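Local coordinates for ATP phosphoribosyltransferase regulatory subunit (Bacillus halodurans, PDB 3OD1), which is probably required, together with the HisG subunit, for the first step of histidine biosynthesis and may allow its feedback regulation by histidine, at residues T35-I46 / P103-N111. Sequence-based numbering, arbitrary orientation.
Sequences TEEINLWGYDMI and PLRLAYQSN
With CG beside the backbone N (chi1 -71°), the ring of Y43 lies against R105, whose chain runs extended from CG to NE across it. R105 CB sits over one ring face, 3.6 Å from the centroid, a CH-pi contact offset toward the rim; L106 O lies at the ring edge. The guanidinium is steeply turned against the ring (74°); R105 NH2 forms a salt bridge with E144 OE1 on helix 139-155, while Y43 OH hydrogen-bonds E144 OE2. Losing the ring to an alanine at Y43 is likely to uncover the aliphatic part of R105 and leave E144 without the hydroxyl's hydrogen bond. Q338 and Q368 of the second subunit hydrogen-bond D44 OD1 and R105 NH1. Between helix and strand, A107 CB touches I38 CG2 at 3.7 Å and M45 SE at 3.8 Å; the selenomethionine chain, bent at chi2 and chi3, carries CE on to Q109 CB. Backbone bonds D44 N to R105 O, A107 N to D44 O (2.9 Å) and I46 N to A107 O pair strand 44-45 with strand 104-113 in parallel, and a water joins I46 O to Q109 N. Helix 21-40 thus packs on the sheet that strand 44-45 joins, an arrangement belonging to the class-II aminoacyl-tRNA synthetase fold.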
# COMPACT_ATOMS: atom_id res chain seq x y z
N THR B 35 -2.37 13.45 -1.10
CA THR B 35 -0.96 13.31 -0.78
C THR B 35 -0.13 14.42 -1.43
O THR B 35 0.87 14.86 -0.87
CB THR B 35 -0.41 11.91 -1.17
OG1 THR B 35 -0.73 11.64 -2.54
CG2 THR B 35 -1.03 10.83 -0.30
N GLU B 36 -0.57 14.89 -2.59
CA GLU B 36 0.08 16.04 -3.23
C GLU B 36 -0.05 17.31 -2.39
O GLU B 36 0.91 18.06 -2.27
CB GLU B 36 -0.51 16.29 -4.61
CG GLU B 36 0.45 15.96 -5.74
CD GLU B 36 -0.21 16.02 -7.10
OE1 GLU B 36 -0.66 17.12 -7.51
OE2 GLU B 36 -0.28 14.96 -7.77
N GLU B 37 -1.24 17.58 -1.87
CA GLU B 37 -1.44 18.75 -1.00
C GLU B 37 -0.60 18.61 0.26
O GLU B 37 0.12 19.53 0.67
CB GLU B 37 -2.92 18.91 -0.60
CG GLU B 37 -3.22 20.18 0.19
CD GLU B 37 -3.04 21.44 -0.65
OE1 GLU B 37 -3.05 21.31 -1.88
OE2 GLU B 37 -2.90 22.55 -0.09
N ILE B 38 -0.67 17.43 0.88
CA ILE B 38 0.11 17.16 2.08
C ILE B 38 1.60 17.43 1.87
O ILE B 38 2.28 17.98 2.75
CB ILE B 38 -0.16 15.73 2.57
CG1 ILE B 38 -1.60 15.63 3.12
CG2 ILE B 38 0.88 15.29 3.59
CD1 ILE B 38 -2.08 14.19 3.31
N ASN B 39 2.11 17.08 0.70
CA ASN B 39 3.53 17.27 0.42
C ASN B 39 3.90 18.74 0.27
O ASN B 39 5.01 19.16 0.63
CB ASN B 39 3.95 16.50 -0.83
CG ASN B 39 5.15 15.62 -0.57
OD1 ASN B 39 6.19 15.79 -1.20
ND2 ASN B 39 5.02 14.69 0.38
N LEU B 40 2.97 19.50 -0.29
CA LEU B 40 3.12 20.95 -0.41
C LEU B 40 3.19 21.68 0.95
O LEU B 40 3.62 22.83 1.01
CB LEU B 40 1.98 21.53 -1.24
CG LEU B 40 2.05 21.14 -2.73
CD1 LEU B 40 0.83 21.68 -3.48
CD2 LEU B 40 3.32 21.68 -3.36
N TRP B 41 2.76 21.02 2.02
CA TRP B 41 2.81 21.63 3.36
C TRP B 41 4.00 21.14 4.18
O TRP B 41 4.06 21.38 5.39
CB TRP B 41 1.51 21.36 4.12
CG TRP B 41 0.32 22.04 3.57
CD1 TRP B 41 -0.13 21.99 2.28
CD2 TRP B 41 -0.61 22.87 4.28
NE1 TRP B 41 -1.27 22.74 2.14
CE2 TRP B 41 -1.59 23.29 3.36
CE3 TRP B 41 -0.70 23.31 5.61
CZ2 TRP B 41 -2.66 24.11 3.72
CZ3 TRP B 41 -1.76 24.13 5.97
CH2 TRP B 41 -2.72 24.53 5.03
N GLY B 42 4.91 20.42 3.54
CA GLY B 42 6.15 20.02 4.17
C GLY B 42 6.15 18.71 4.93
O GLY B 42 7.09 18.42 5.67
N TYR B 43 5.11 17.90 4.76
CA TYR B 43 5.04 16.61 5.45
C TYR B 43 5.79 15.56 4.64
O TYR B 43 5.79 15.61 3.41
CB TYR B 43 3.58 16.20 5.72
CG TYR B 43 2.93 17.05 6.79
CD1 TYR B 43 2.70 16.55 8.07
CD2 TYR B 43 2.57 18.37 6.53
CE1 TYR B 43 2.13 17.33 9.06
CE2 TYR B 43 2.00 19.17 7.53
CZ TYR B 43 1.79 18.64 8.79
OH TYR B 43 1.21 19.41 9.76
N ASP B 44 6.46 14.64 5.33
CA ASP B 44 7.18 13.56 4.64
C ASP B 44 6.46 12.24 4.88
O ASP B 44 6.24 11.84 6.02
CB ASP B 44 8.60 13.39 5.18
CG ASP B 44 9.52 14.56 4.85
OD1 ASP B 44 9.47 15.10 3.73
OD2 ASP B 44 10.32 14.91 5.72
N MSE B 45 6.11 11.56 3.79
CA MSE B 45 5.54 10.21 3.87
C MSE B 45 6.53 9.22 4.46
O MSE B 45 7.72 9.25 4.15
CB MSE B 45 5.11 9.76 2.47
CG MSE B 45 4.05 10.66 1.89
SE MSE B 45 2.31 10.02 2.47
CE MSE B 45 2.45 8.34 1.49
N ILE B 46 6.03 8.33 5.32
CA ILE B 46 6.82 7.19 5.78
C ILE B 46 6.00 5.92 5.64
O ILE B 46 4.82 5.98 5.27
CB ILE B 46 7.32 7.37 7.24
CG1 ILE B 46 6.19 7.85 8.16
CG2 ILE B 46 8.51 8.32 7.28
CD1 ILE B 46 5.18 6.75 8.52
N PRO B 103 10.07 20.42 15.43
CA PRO B 103 8.89 19.57 15.17
C PRO B 103 9.05 18.69 13.94
O PRO B 103 9.74 19.05 12.98
CB PRO B 103 7.77 20.59 14.92
CG PRO B 103 8.38 21.95 15.12
CD PRO B 103 9.85 21.79 14.95
N LEU B 104 8.40 17.54 13.97
CA LEU B 104 8.38 16.63 12.83
C LEU B 104 7.01 16.60 12.18
O LEU B 104 5.97 16.61 12.87
CB LEU B 104 8.76 15.23 13.29
CG LEU B 104 10.25 15.06 13.60
CD1 LEU B 104 10.47 13.85 14.49
CD2 LEU B 104 11.02 14.96 12.29
N ARG B 105 7.01 16.60 10.86
CA ARG B 105 5.79 16.56 10.07
C ARG B 105 5.85 15.32 9.18
O ARG B 105 6.62 15.26 8.21
CB ARG B 105 5.66 17.82 9.23
CG ARG B 105 5.24 19.05 10.05
CD ARG B 105 5.32 20.32 9.25
NE ARG B 105 4.69 21.41 9.97
CZ ARG B 105 5.30 22.14 10.90
NH1 ARG B 105 6.56 21.89 11.22
NH2 ARG B 105 4.63 23.11 11.52
N LEU B 106 5.05 14.33 9.54
CA LEU B 106 5.10 13.04 8.89
C LEU B 106 3.71 12.69 8.39
O LEU B 106 2.71 13.19 8.92
CB LEU B 106 5.63 11.98 9.86
CG LEU B 106 7.07 12.19 10.34
CD1 LEU B 106 7.38 11.32 11.53
CD2 LEU B 106 8.07 11.89 9.24
N ALA B 107 3.66 11.84 7.37
CA ALA B 107 2.40 11.50 6.70
C ALA B 107 2.39 10.03 6.32
O ALA B 107 3.44 9.38 6.30
CB ALA B 107 2.19 12.36 5.42
N TYR B 108 1.21 9.50 6.03
CA TYR B 108 1.11 8.10 5.66
C TYR B 108 -0.10 7.87 4.78
O TYR B 108 -1.03 8.67 4.76
CB TYR B 108 0.99 7.22 6.91
CG TYR B 108 -0.22 7.59 7.75
CD1 TYR B 108 -0.14 8.57 8.73
CD2 TYR B 108 -1.45 6.97 7.54
CE1 TYR B 108 -1.25 8.92 9.50
CE2 TYR B 108 -2.57 7.31 8.30
CZ TYR B 108 -2.47 8.28 9.29
OH TYR B 108 -3.58 8.63 10.04
N GLN B 109 -0.07 6.77 4.03
CA GLN B 109 -1.25 6.26 3.35
C GLN B 109 -1.12 4.75 3.49
O GLN B 109 -0.25 4.12 2.87
CB GLN B 109 -1.25 6.69 1.88
CG GLN B 109 -2.44 6.19 1.10
CD GLN B 109 -2.38 6.58 -0.38
OE1 GLN B 109 -1.76 7.58 -0.74
NE2 GLN B 109 -3.05 5.80 -1.23
N SER B 110 -1.94 4.16 4.35
CA SER B 110 -1.71 2.79 4.78
C SER B 110 -2.99 2.06 5.10
O SER B 110 -3.97 2.66 5.58
CB SER B 110 -0.84 2.78 6.04
OG SER B 110 0.37 3.48 5.84
N ASN B 111 -2.98 0.75 4.89
CA ASN B 111 -4.04 -0.09 5.41
C ASN B 111 -3.86 -0.31 6.91
O ASN B 111 -2.77 -0.62 7.38
CB ASN B 111 -4.05 -1.44 4.71
CG ASN B 111 -4.46 -1.34 3.26
OD1 ASN B 111 -5.00 -0.34 2.82
ND2 ASN B 111 -4.20 -2.39 2.51
O HOH W 1 2.33 5.36 4.10